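Local coordinates for protein HTH-type transcriptional regulator LysG (Mycobacterium tuberculosis, PDB 3ISP) that probably activates expression of the exporter LysE and represses its own gene, as a homodimeric DNA-binding transcription factor of the LysR family, at residues A[166-171]-A[252-257]; A[200-205]-A[235-240]; A[193-198]-A[225-230]. All blocks are in the same frame, centred on the assembly; numbering follows the deposited sequence.

Contact 1. Residues A[166-171]-A[252-257]; sequences LPVASR and GSFVRV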
ATOM      1  N   LEU A 166      29.318   1.639 -11.410  1.00 54.74           N
ATOM      2  CA  LEU A 166      29.888   0.753 -12.437  1.00 53.49           C
ATOM      3  C   LEU A 166      29.138  -0.561 -12.466  1.00 53.17           C
ATOM      4  O   LEU A 166      28.911  -1.152 -11.419  1.00 55.61           O
ATOM      5  CB  LEU A 166      31.357   0.473 -12.134  1.00 45.21           C
ATOM      6  CG  LEU A 166      32.141   1.759 -11.895  1.00 53.46           C
ATOM      7  CD1 LEU A 166      33.592   1.508 -11.518  1.00 46.43           C
ATOM      8  CD2 LEU A 166      32.047   2.608 -13.145  1.00 56.54           C
ATOM      9  N   PRO A 167      28.759  -1.031 -13.661  1.00 52.19           N
ATOM     10  CA  PRO A 167      28.101  -2.339 -13.796  1.00 56.53           C
ATOM     11  C   PRO A 167      29.144  -3.444 -13.682  1.00 57.50           C
ATOM     12  O   PRO A 167      29.989  -3.547 -14.571  1.00 57.03           O
ATOM     13  CB  PRO A 167      27.552  -2.322 -15.226  1.00 53.83           C
ATOM     14  CG  PRO A 167      27.969  -0.988 -15.818  1.00 59.68           C
ATOM     15  CD  PRO A 167      29.065  -0.437 -14.964  1.00 53.09           C
ATOM     16  N   VAL A 168      29.104  -4.246 -12.621  1.00 50.65           N
ATOM     17  CA  VAL A 168      30.187  -5.189 -12.395  1.00 55.45           C
ATOM     18  C   VAL A 168      29.748  -6.623 -12.091  1.00 58.82           C
ATOM     19  O   VAL A 168      28.554  -6.913 -11.960  1.00 58.60           O
ATOM     20  CB  VAL A 168      31.157  -4.694 -11.301  1.00 54.84           C
ATOM     21  CG1 VAL A 168      32.002  -3.570 -11.819  1.00 47.94           C
ATOM     22  CG2 VAL A 168      30.389  -4.267 -10.075  1.00 56.31           C
ATOM     23  N   ALA A 169      30.743  -7.507 -12.008  1.00 54.20           N
ATOM     24  CA  ALA A 169      30.555  -8.925 -11.731  1.00 53.05           C
ATOM     25  C   ALA A 169      31.922  -9.563 -11.581  1.00 56.38           C
ATOM     26  O   ALA A 169      32.938  -8.948 -11.899  1.00 58.19           O
ATOM     27  CB  ALA A 169      29.786  -9.605 -12.852  1.00 53.54           C
ATOM     28  N   SER A 170      31.946 -10.797 -11.096  1.00 57.31           N
ATOM     29  CA  SER A 170      33.185 -11.545 -10.970  1.00 55.41           C
ATOM     30  C   SER A 170      33.517 -12.181 -12.308  1.00 56.75           C
ATOM     31  O   SER A 170      32.632 -12.365 -13.146  1.00 59.23           O
ATOM     32  CB  SER A 170      33.027 -12.631  -9.921  1.00 55.68           C
ATOM     33  OG  SER A 170      32.118 -13.607 -10.389  1.00 61.50           O
ATOM     34  N   ARG A 171      34.787 -12.518 -12.509  1.00 57.12           N
ATOM     35  CA  ARG A 171      35.240 -13.061 -13.789  1.00 62.63           C
ATOM     36  C   ARG A 171      34.543 -14.375 -14.155  1.00 60.98           C
ATOM     37  O   ARG A 171      34.145 -14.568 -15.313  1.00 57.80           O
ATOM     38  CB  ARG A 171      36.766 -13.227 -13.812  1.00 66.58           C
ATOM     39  CG  ARG A 171      37.511 -12.102 -13.131  1.00 65.79           C
ATOM     40  CD  ARG A 171      38.898 -11.905 -13.707  1.00 74.11           C
ATOM     41  NE  ARG A 171      39.543 -10.732 -13.118  1.00 75.48           N
ATOM     42  CZ  ARG A 171      40.288  -9.861 -13.797  1.00 78.50           C
ATOM     43  NH1 ARG A 171      40.479 -10.021 -15.103  1.00 71.09           N
ATOM     44  NH2 ARG A 171      40.832  -8.821 -13.174  1.00 81.86           N
ATOM     45  N   GLY A 252      41.184  -8.253  -8.960  1.00 67.50           N
ATOM     46  CA  GLY A 252      40.764  -9.138 -10.022  1.00 62.96           C
ATOM     47  C   GLY A 252      39.415  -9.730  -9.663  1.00 60.76           C
ATOM     48  O   GLY A 252      38.736 -10.290 -10.515  1.00 63.14           O
ATOM     49  N   SER A 253      39.021  -9.584  -8.400  1.00 55.35           N
ATOM     50  CA  SER A 253      37.759 -10.136  -7.908  1.00 55.01           C
ATOM     51  C   SER A 253      36.514  -9.686  -8.696  1.00 65.49           C
ATOM     52  O   SER A 253      35.578 -10.473  -8.863  1.00 64.20           O
ATOM     53  CB  SER A 253      37.577  -9.811  -6.427  1.00 58.95           C
ATOM     54  OG  SER A 253      38.798  -9.917  -5.724  1.00 61.61           O
ATOM     55  N   PHE A 254      36.492  -8.427  -9.151  1.00 59.66           N
ATOM     56  CA  PHE A 254      35.427  -7.926 -10.018  1.00 54.55           C
ATOM     57  C   PHE A 254      35.970  -7.548 -11.383  1.00 55.20           C
ATOM     58  O   PHE A 254      37.124  -7.160 -11.497  1.00 58.17           O
ATOM     59  CB  PHE A 254      34.792  -6.662  -9.441  1.00 58.91           C
ATOM     60  CG  PHE A 254      33.763  -6.909  -8.390  1.00 58.87           C
ATOM     61  CD1 PHE A 254      33.134  -8.132  -8.281  1.00 62.82           C
ATOM     62  CD2 PHE A 254      33.396  -5.894  -7.532  1.00 60.04           C
ATOM     63  CE1 PHE A 254      32.183  -8.348  -7.304  1.00 60.39           C
ATOM     64  CE2 PHE A 254      32.449  -6.096  -6.561  1.00 60.58           C
ATOM     65  CZ  PHE A 254      31.840  -7.323  -6.445  1.00 63.08           C
ATOM     66  N   VAL A 255      35.124  -7.618 -12.408  1.00 53.00           N
ATOM     67  CA  VAL A 255      35.420  -6.973 -13.687  1.00 58.51           C
ATOM     68  C   VAL A 255      34.226  -6.188 -14.246  1.00 64.11           C
ATOM     69  O   VAL A 255      33.077  -6.638 -14.166  1.00 63.41           O
ATOM     70  CB  VAL A 255      35.869  -7.983 -14.769  1.00 60.42           C
ATOM     71  CG1 VAL A 255      37.193  -8.615 -14.392  1.00 64.52           C
ATOM     72  CG2 VAL A 255      34.788  -9.029 -15.003  1.00 56.37           C
ATOM     73  N   ARG A 256      34.499  -5.023 -14.834  1.00 58.78           N
ATOM     74  CA  ARG A 256      33.446  -4.275 -15.506  1.00 61.10           C
ATOM     75  C   ARG A 256      32.808  -5.089 -16.616  1.00 60.41           C
ATOM     76  O   ARG A 256      33.480  -5.516 -17.537  1.00 65.07           O
ATOM     77  CB  ARG A 256      33.971  -2.961 -16.076  1.00 67.88           C
ATOM     78  CG  ARG A 256      34.209  -1.884 -15.039  1.00 65.61           C
ATOM     79  CD  ARG A 256      34.512  -0.545 -15.697  1.00 68.49           C
ATOM     80  NE  ARG A 256      33.343   0.039 -16.353  1.00 67.06           N
ATOM     81  CZ  ARG A 256      33.167   1.348 -16.529  1.00 67.41           C
ATOM     82  NH1 ARG A 256      34.081   2.200 -16.091  1.00 65.56           N
ATOM     83  NH2 ARG A 256      32.080   1.807 -17.138  1.00 67.34           N
ATOM     84  N   VAL A 257      31.503  -5.284 -16.501  1.00 61.16           N
ATOM     85  CA  VAL A 257      30.668  -5.944 -17.493  1.00 58.77           C
ATOM     86  C   VAL A 257      30.596  -5.178 -18.815  1.00 63.51           C
ATOM     87  O   VAL A 257      30.434  -5.764 -19.884  1.00 60.36           O
ATOM     88  CB  VAL A 257      29.250  -6.082 -16.917  1.00 62.76           C
ATOM     89  CG1 VAL A 257      28.178  -6.034 -18.012  1.00 58.73           C
ATOM     90  CG2 VAL A 257      29.160  -7.340 -16.057  1.00 59.51           C
TER
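The guanidinium of R171 has a methyl group on one face and a carbonyl at its edge: CG1 of V255 lies 3.3 Å above the plane, over its centre, and O of G252 lies near the plane. R171 NE donates to G252 O at 2.8 Å, onto a lone pair in the carbonyl plane (C=O...N angle 125°). The arginine chain, extended from CG to NE, crosses the valine side chain at about a right angle, and CG, CD and the guanidinium all lie against CG1. The guanidinium of R256 is met on one face by CD2 of L166, 3.6 Å above its plane and displaced toward the rim, while its NE finds its hydrogen-bond partner in O of C258. V168 CG2 approaches F254 CD2 at 4.3 Å; the phenyl group also meets F240 edge-to-face. Between these groups the backbones of strands 155-169 and 255-271 run antiparallel. These strands pass between the two lobes of the LysR regulatory domain, a periplasmic-binding-protein-like fold, and the contact lies where the outgoing strand ends and the returning one begins, within the lobe farther from the DNA-binding domain. V255 N donates almost straight to A169 O (2.6 Å, 172°), and V257 N to P167 O at 3.0 Å; A169 N to V255 O is a weak bond. Proline fits at 167 because the bond to V257 uses its carbonyl and needs no N-H, while its ring packs against V257 CB; the small CB of A169 lets V257 CG2 come within 4.0 Å. S170 stands at the N-cap of helix 171-177, its OG reaching F173 N in a weak bond. G252 leaves helix 242-251 with positive phi (88°), where a beta carbon would press on the preceding carbonyl oxygen.

Contact 2. Residues A[200-205]-A[235-240]; sequences GLQDML and LGWGMF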
ATOM      1  N   GLY A 200      16.222   0.759  -9.273  1.00 60.04           N
ATOM      2  CA  GLY A 200      16.138   0.985 -10.699  1.00 58.44           C
ATOM      3  C   GLY A 200      17.513   1.100 -11.318  1.00 61.86           C
ATOM      4  O   GLY A 200      17.646   1.226 -12.538  1.00 58.90           O
ATOM      5  N   LEU A 201      18.537   1.060 -10.469  1.00 56.16           N
ATOM      6  CA  LEU A 201      19.914   1.234 -10.913  1.00 55.82           C
ATOM      7  C   LEU A 201      20.288   0.382 -12.127  1.00 56.96           C
ATOM      8  O   LEU A 201      20.773   0.902 -13.120  1.00 66.20           O
ATOM      9  CB  LEU A 201      20.879   0.994  -9.754  1.00 52.21           C
ATOM     10  CG  LEU A 201      21.485   2.267  -9.162  1.00 56.28           C
ATOM     11  CD1 LEU A 201      20.692   3.478  -9.614  1.00 55.00           C
ATOM     12  CD2 LEU A 201      21.536   2.194  -7.650  1.00 57.34           C
ATOM     13  N   GLN A 202      20.051  -0.920 -12.054  1.00 56.91           N
ATOM     14  CA  GLN A 202      20.397  -1.821 -13.145  1.00 60.76           C
ATOM     15  C   GLN A 202      19.553  -1.506 -14.388  1.00 63.58           C
ATOM     16  O   GLN A 202      19.991  -1.682 -15.530  1.00 61.36           O
ATOM     17  CB  GLN A 202      20.180  -3.282 -12.709  1.00 58.59           C
ATOM     18  CG  GLN A 202      21.308  -3.900 -11.874  1.00 57.93           C
ATOM     19  CD  GLN A 202      21.372  -3.399 -10.427  1.00 59.11           C
ATOM     20  OE1 GLN A 202      20.399  -2.874  -9.877  1.00 55.22           O
ATOM     21  NE2 GLN A 202      22.528  -3.571  -9.805  1.00 56.74           N
ATOM     22  N   ASP A 203      18.332  -1.044 -14.158  1.00 63.67           N
ATOM     23  CA  ASP A 203      17.405  -0.790 -15.247  1.00 62.14           C
ATOM     24  C   ASP A 203      17.823   0.432 -16.061  1.00 67.18           C
ATOM     25  O   ASP A 203      17.555   0.506 -17.260  1.00 74.94           O
ATOM     26  CB  ASP A 203      15.987  -0.599 -14.704  1.00 62.17           C
ATOM     27  CG  ASP A 203      15.293  -1.909 -14.401  1.00 63.42           C
ATOM     28  OD1 ASP A 203      15.929  -2.972 -14.581  1.00 60.22           O
ATOM     29  OD2 ASP A 203      14.103  -1.873 -13.993  1.00 56.74           O
ATOM     30  N   MET A 204      18.471   1.395 -15.413  1.00 63.39           N
ATOM     31  CA  MET A 204      18.870   2.615 -16.100  1.00 65.57           C
ATOM     32  C   MET A 204      20.007   2.315 -17.056  1.00 71.93           C
ATOM     33  O   MET A 204      20.035   2.821 -18.185  1.00 74.22           O
ATOM     34  CB  MET A 204      19.255   3.708 -15.112  1.00 64.69           C
ATOM     35  CG  MET A 204      18.080   4.251 -14.338  1.00 61.54           C
ATOM     36  SD  MET A 204      18.640   5.471 -13.151  1.00 70.64           S
ATOM     37  CE  MET A 204      17.490   5.166 -11.800  1.00 61.75           C
ATOM     38  N   LEU A 205      20.953   1.497 -16.597  1.00 69.43           N
ATOM     39  CA  LEU A 205      21.831   0.780 -17.510  1.00 68.51           C
ATOM     40  C   LEU A 205      20.882  -0.155 -18.246  1.00 72.35           C
ATOM     41  O   LEU A 205      19.740  -0.332 -17.830  1.00 73.76           O
ATOM     42  CB  LEU A 205      22.888  -0.021 -16.748  1.00 59.63           C
ATOM     43  CG  LEU A 205      24.165  -0.283 -17.546  1.00 65.45           C
ATOM     44  CD1 LEU A 205      25.253   0.705 -17.158  1.00 61.74           C
ATOM     45  CD2 LEU A 205      24.652  -1.702 -17.348  1.00 64.10           C
ATOM     46  N   LEU A 235      26.671 -14.672  -8.509  1.00 52.65           N
ATOM     47  CA  LEU A 235      25.225 -14.768  -8.712  1.00 49.33           C
ATOM     48  C   LEU A 235      24.713 -13.954  -9.901  1.00 53.12           C
ATOM     49  O   LEU A 235      23.778 -14.367 -10.590  1.00 58.36           O
ATOM     50  CB  LEU A 235      24.478 -14.345  -7.452  1.00 54.37           C
ATOM     51  CG  LEU A 235      24.017 -15.475  -6.539  1.00 59.42           C
ATOM     52  CD1 LEU A 235      23.130 -14.934  -5.411  1.00 55.06           C
ATOM     53  CD2 LEU A 235      23.276 -16.515  -7.366  1.00 58.83           C
ATOM     54  N   GLY A 236      25.309 -12.788 -10.132  1.00 51.57           N
ATOM     55  CA  GLY A 236      24.837 -11.898 -11.177  1.00 55.29           C
ATOM     56  C   GLY A 236      25.647 -10.625 -11.269  1.00 52.40           C
ATOM     57  O   GLY A 236      26.539 -10.408 -10.454  1.00 54.32           O
ATOM     58  N   TRP A 237      25.349  -9.792 -12.264  1.00 52.75           N
ATOM     59  CA  TRP A 237      25.971  -8.465 -12.364  1.00 57.03           C
ATOM     60  C   TRP A 237      25.057  -7.430 -11.701  1.00 55.95           C
ATOM     61  O   TRP A 237      23.838  -7.629 -11.619  1.00 52.40           O
ATOM     62  CB  TRP A 237      26.259  -8.066 -13.828  1.00 54.11           C
ATOM     63  CG  TRP A 237      25.011  -7.814 -14.648  1.00 50.06           C
ATOM     64  CD1 TRP A 237      24.275  -8.740 -15.319  1.00 54.77           C
ATOM     65  CD2 TRP A 237      24.356  -6.562 -14.854  1.00 52.12           C
ATOM     66  NE1 TRP A 237      23.201  -8.143 -15.937  1.00 53.86           N
ATOM     67  CE2 TRP A 237      23.233  -6.804 -15.665  1.00 54.67           C
ATOM     68  CE3 TRP A 237      24.605  -5.256 -14.427  1.00 56.35           C
ATOM     69  CZ2 TRP A 237      22.365  -5.787 -16.063  1.00 57.44           C
ATOM     70  CZ3 TRP A 237      23.740  -4.254 -14.827  1.00 54.32           C
ATOM     71  CH2 TRP A 237      22.632  -4.528 -15.631  1.00 50.17           C
ATOM     72  N   GLY A 238      25.654  -6.335 -11.232  1.00 51.39           N
ATOM     73  CA  GLY A 238      24.919  -5.276 -10.564  1.00 52.39           C
ATOM     74  C   GLY A 238      25.667  -3.953 -10.515  1.00 53.42           C
ATOM     75  O   GLY A 238      26.876  -3.907 -10.727  1.00 54.94           O
ATOM     76  N   MET A 239      24.950  -2.869 -10.233  1.00 51.30           N
ATOM     77  CA  MET A 239      25.574  -1.553 -10.165  1.00 53.73           C
ATOM     78  C   MET A 239      26.169  -1.257  -8.779  1.00 50.09           C
ATOM     79  O   MET A 239      25.481  -1.322  -7.753  1.00 52.15           O
ATOM     80  CB  MET A 239      24.568  -0.476 -10.562  1.00 53.65           C
ATOM     81  CG  MET A 239      23.740  -0.807 -11.786  1.00 53.47           C
ATOM     82  SD  MET A 239      24.620  -0.631 -13.338  1.00 44.93           S
ATOM     83  CE  MET A 239      25.878   0.562 -12.952  1.00 47.44           C
ATOM     84  N   PHE A 240      27.448  -0.907  -8.764  1.00 46.66           N
ATOM     85  CA  PHE A 240      28.182  -0.674  -7.527  1.00 48.15           C
ATOM     86  C   PHE A 240      28.773   0.723  -7.455  1.00 47.42           C
ATOM     87  O   PHE A 240      29.388   1.197  -8.406  1.00 46.05           O
ATOM     88  CB  PHE A 240      29.338  -1.671  -7.417  1.00 51.75           C
ATOM     89  CG  PHE A 240      28.951  -3.004  -6.837  1.00 50.10           C
ATOM     90  CD1 PHE A 240      29.328  -3.348  -5.554  1.00 49.84           C
ATOM     91  CD2 PHE A 240      28.230  -3.916  -7.580  1.00 49.64           C
ATOM     92  CE1 PHE A 240      28.985  -4.583  -5.014  1.00 56.85           C
ATOM     93  CE2 PHE A 240      27.894  -5.152  -7.046  1.00 55.45           C
ATOM     94  CZ  PHE A 240      28.271  -5.484  -5.759  1.00 51.30           C
TER
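M239 points from strand 238-240 at L201 and L205 of helix 201-205; the axes of these two segments run at 106° to each other, 7.9 Å apart at closest approach. The methionine meets the two turn-related leucines at different atoms. Its CG rests on CB of L201 (3.9 Å), and a bend at chi2 (-76°) carries SD toward CB of L205, also 3.9 Å away. An unbranched, flexible chain suits this place, since it can bend to meet L201 with one atom and L205 with another. Q202 and M239 lie alongside each other, pointing opposite ways, as do Q202 and W237, with amide and indole planes 55° apart; CG of Q202 is 3.8 Å from CZ3 of W237. The amide end reaches the backbone of G238 and M239, and glycine there has no side chain to stand in its way. L205 also reaches the indole, crossing it obliquely with CD2 3.7 Å from CZ3. Q202 and L205 thus converge on the same corner of the indole, at CZ3, and the tryptophan ring meets F182 edge-to-face. Y165 and P167 of strand 155-169 touch the leucines and M239 as well, placing helix 201-210 against the sheet of this Rossmann-like lobe. Apart from the glutamine amide, methylene, methyl, thioether and aromatic groups make up the buried interface, which implies that most of it rests on hydrophobic burial and fit of shape.

Contact 3. Residues A[193-198]-A[225-230]; sequences LAWNRD and EGFTAA
F227 projects from helix 224-232 into the bend of residues 193-195, which close round its ring. The side chain of W195 comes over one face, with NE1 3.3 Å above the phenyl plane and offset toward the rim. The ring of F227 and the five-membered ring of W195 are inclined at 36°, their centroids 4.3 Å apart, which makes the pair oblique; their side chains cross at about a right angle. L193 has CD1 over the opposite face of the phenyl group, and its CB lies 3.7 Å from CE1. The backbone at A194 takes the edge: N of A194 lies near the ring plane, 3.4 Å from CE1. CG of F227 is anti to the backbone N (chi1 -162°), which starts the ring out toward the loop. One turn on, A230 CB meets L193 CD1 at 3.9 Å, and alanine is small enough there to let the leucine come up to the helix. At the rim, by CE2, the phenyl group also meets F240 of the neighbouring strand. This half of the contact is buried and apolar, as suits phenylalanine and leucine.

Beyond W195, itself partly exposed, the loop turns away from the helix and becomes polar. N196 OD1 makes weak bonds to the backbone N of D198 and of D199, while D199 OD2 accepts from W195 N. R197 and D198 are exposed; R197 NH2 forms a salt bridge with D123 OD2 of the second subunit, and E225 and A229, on the helix, pack on M106 and S111 of that same subunit. A buried inner face and an outer face turned to a partner's other lobe are consistent with the antiparallel, side-by-side pairing of regulatory domains familiar in LysR-type regulators.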
ATOM      1  N   LEU A 193      21.567  -8.504 -10.593  1.00 54.36           N
ATOM      2  CA  LEU A 193      21.249  -8.313  -9.191  1.00 51.00           C
ATOM      3  C   LEU A 193      20.350  -7.091  -8.982  1.00 53.91           C
ATOM      4  O   LEU A 193      19.875  -6.467  -9.935  1.00 55.72           O
ATOM      5  CB  LEU A 193      22.530  -8.126  -8.394  1.00 49.43           C
ATOM      6  CG  LEU A 193      23.582  -9.210  -8.525  1.00 50.19           C
ATOM      7  CD1 LEU A 193      24.723  -8.921  -7.569  1.00 47.26           C
ATOM      8  CD2 LEU A 193      22.948 -10.560  -8.247  1.00 50.81           C
ATOM      9  N   ALA A 194      20.141  -6.755  -7.718  1.00 51.41           N
ATOM     10  CA  ALA A 194      19.310  -5.633  -7.328  1.00 58.71           C
ATOM     11  C   ALA A 194      19.046  -5.709  -5.827  1.00 58.99           C
ATOM     12  O   ALA A 194      19.023  -6.795  -5.250  1.00 57.70           O
ATOM     13  CB  ALA A 194      18.005  -5.637  -8.099  1.00 53.98           C
ATOM     14  N   TRP A 195      18.851  -4.555  -5.202  1.00 56.45           N
ATOM     15  CA  TRP A 195      18.546  -4.514  -3.783  1.00 59.87           C
ATOM     16  C   TRP A 195      17.117  -4.944  -3.525  1.00 58.47           C
ATOM     17  O   TRP A 195      16.816  -5.537  -2.488  1.00 60.78           O
ATOM     18  CB  TRP A 195      18.784  -3.111  -3.221  1.00 57.98           C
ATOM     19  CG  TRP A 195      20.213  -2.869  -2.937  1.00 52.37           C
ATOM     20  CD1 TRP A 195      21.259  -2.971  -3.819  1.00 55.10           C
ATOM     21  CD2 TRP A 195      20.779  -2.499  -1.683  1.00 48.71           C
ATOM     22  NE1 TRP A 195      22.445  -2.691  -3.179  1.00 54.26           N
ATOM     23  CE2 TRP A 195      22.177  -2.397  -1.866  1.00 50.40           C
ATOM     24  CE3 TRP A 195      20.245  -2.251  -0.421  1.00 50.92           C
ATOM     25  CZ2 TRP A 195      23.038  -2.047  -0.838  1.00 46.50           C
ATOM     26  CZ3 TRP A 195      21.108  -1.910   0.605  1.00 54.48           C
ATOM     27  CH2 TRP A 195      22.491  -1.807   0.387  1.00 50.56           C
ATOM     28  N   ASN A 196      16.247  -4.640  -4.480  1.00 56.63           N
ATOM     29  CA  ASN A 196      14.828  -4.963  -4.378  1.00 64.73           C
ATOM     30  C   ASN A 196      14.081  -4.462  -5.607  1.00 65.98           C
ATOM     31  O   ASN A 196      14.704  -4.047  -6.582  1.00 69.28           O
ATOM     32  CB  ASN A 196      14.229  -4.373  -3.099  1.00 62.81           C
ATOM     33  CG  ASN A 196      14.426  -2.882  -3.008  1.00 60.67           C
ATOM     34  OD1 ASN A 196      13.967  -2.128  -3.866  1.00 62.76           O
ATOM     35  ND2 ASN A 196      15.111  -2.446  -1.968  1.00 53.15           N
ATOM     36  N   ARG A 197      12.755  -4.486  -5.569  1.00 69.62           N
ATOM     37  CA  ARG A 197      11.972  -4.121  -6.754  1.00 72.36           C
ATOM     38  C   ARG A 197      12.099  -2.640  -7.111  1.00 68.46           C
ATOM     39  O   ARG A 197      12.141  -2.280  -8.289  1.00 72.44           O
ATOM     40  CB  ARG A 197      10.495  -4.503  -6.592  1.00 76.60           C
ATOM     41  CG  ARG A 197      10.257  -5.775  -5.791  1.00 73.66           C
ATOM     42  CD  ARG A 197      11.256  -6.851  -6.134  1.00 67.26           C
ATOM     43  NE  ARG A 197      11.117  -7.987  -5.234  1.00 73.34           N
ATOM     44  CZ  ARG A 197      10.348  -9.042  -5.482  1.00 76.79           C
ATOM     45  NH1 ARG A 197       9.649  -9.099  -6.610  1.00 76.57           N
ATOM     46  NH2 ARG A 197      10.280 -10.039  -4.606  1.00 67.85           N
ATOM     47  N   ASP A 198      12.174  -1.787  -6.094  1.00 67.56           N
ATOM     48  CA  ASP A 198      12.266  -0.345  -6.315  1.00 68.59           C
ATOM     49  C   ASP A 198      13.655   0.091  -6.816  1.00 68.28           C
ATOM     50  O   ASP A 198      13.837   1.224  -7.286  1.00 70.17           O
ATOM     51  CB  ASP A 198      11.869   0.429  -5.045  1.00 64.57           C
ATOM     52  CG  ASP A 198      10.541  -0.050  -4.454  1.00 77.05           C
ATOM     53  OD1 ASP A 198       9.733  -0.668  -5.197  1.00 71.00           O
ATOM     54  OD2 ASP A 198      10.314   0.186  -3.240  1.00 73.97           O
ATOM     55  N   GLU A 225      27.005  -5.812   2.499  1.00 54.69           N
ATOM     56  CA  GLU A 225      27.643  -7.126   2.540  1.00 57.46           C
ATOM     57  C   GLU A 225      26.840  -8.125   1.711  1.00 52.73           C
ATOM     58  O   GLU A 225      27.405  -8.914   0.960  1.00 51.79           O
ATOM     59  CB  GLU A 225      27.820  -7.612   3.987  1.00 60.27           C
ATOM     60  CG  GLU A 225      26.831  -6.989   4.994  1.00 65.75           C
ATOM     61  CD  GLU A 225      27.262  -5.609   5.495  1.00 73.86           C
ATOM     62  OE1 GLU A 225      28.486  -5.327   5.506  1.00 76.20           O
ATOM     63  OE2 GLU A 225      26.377  -4.808   5.887  1.00 75.98           O
ATOM     64  N   GLY A 226      25.519  -8.061   1.838  1.00 47.64           N
ATOM     65  CA  GLY A 226      24.631  -8.936   1.105  1.00 46.51           C
ATOM     66  C   GLY A 226      24.771  -8.791  -0.393  1.00 51.73           C
ATOM     67  O   GLY A 226      24.945  -9.786  -1.101  1.00 52.18           O
ATOM     68  N   PHE A 227      24.688  -7.552  -0.878  1.00 53.87           N
ATOM     69  CA  PHE A 227      24.794  -7.257  -2.304  1.00 49.41           C
ATOM     70  C   PHE A 227      26.194  -7.566  -2.758  1.00 50.58           C
ATOM     71  O   PHE A 227      26.393  -8.047  -3.872  1.00 53.19           O
ATOM     72  CB  PHE A 227      24.514  -5.782  -2.565  1.00 53.06           C
ATOM     73  CG  PHE A 227      24.173  -5.456  -3.995  1.00 47.61           C
ATOM     74  CD1 PHE A 227      22.929  -5.775  -4.517  1.00 48.87           C
ATOM     75  CD2 PHE A 227      25.070  -4.779  -4.797  1.00 48.97           C
ATOM     76  CE1 PHE A 227      22.595  -5.460  -5.822  1.00 45.44           C
ATOM     77  CE2 PHE A 227      24.741  -4.451  -6.106  1.00 49.55           C
ATOM     78  CZ  PHE A 227      23.499  -4.798  -6.617  1.00 48.52           C
ATOM     79  N   THR A 228      27.168  -7.302  -1.893  1.00 47.00           N
ATOM     80  CA  THR A 228      28.562  -7.530  -2.265  1.00 53.91           C
ATOM     81  C   THR A 228      28.916  -9.025  -2.375  1.00 55.69           C
ATOM     82  O   THR A 228      29.613  -9.432  -3.313  1.00 55.35           O
ATOM     83  CB  THR A 228      29.558  -6.776  -1.347  1.00 54.25           C
ATOM     84  OG1 THR A 228      29.413  -5.366  -1.551  1.00 55.65           O
ATOM     85  CG2 THR A 228      30.992  -7.161  -1.674  1.00 50.12           C
ATOM     86  N   ALA A 229      28.436  -9.836  -1.432  1.00 52.88           N
ATOM     87  CA  ALA A 229      28.671 -11.278  -1.493  1.00 53.39           C
ATOM     88  C   ALA A 229      28.014 -11.885  -2.733  1.00 49.29           C
ATOM     89  O   ALA A 229      28.620 -12.677  -3.440  1.00 50.36           O
ATOM     90  CB  ALA A 229      28.187 -11.970  -0.226  1.00 51.80           C
ATOM     91  N   ALA A 230      26.775 -11.502  -2.996  1.00 49.34           N
ATOM     92  CA  ALA A 230      26.097 -11.931  -4.209  1.00 48.98           C
ATOM     93  C   ALA A 230      26.995 -11.761  -5.431  1.00 52.43           C
ATOM     94  O   ALA A 230      27.213 -12.711  -6.189  1.00 49.55           O
ATOM     95  CB  ALA A 230      24.803 -11.162  -4.390  1.00 48.34           C
TER

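Coming from the N terminus, the chain reaches 166-171 at the end of strand 155-169 and does not close contact 1 until 252-257, 81 residues later; contacts 2 and 3 both fall within that excursion. They cross each other: 193-198 and 200-205 come first, then their partners 225-230 and 235-240 in the same order. Contact 3 brings helix 224-232 to the loop, contact 2 brings strand 238-241 to helix 201-210, and contact 1 joins the two long strands of the sheet. Contacts 1 and 2 share that sheet through V168 N to G238 O and L166 N to F240 O, both probable hydrogen bonds. W237 O and L193 N probably link contacts 2 and 3.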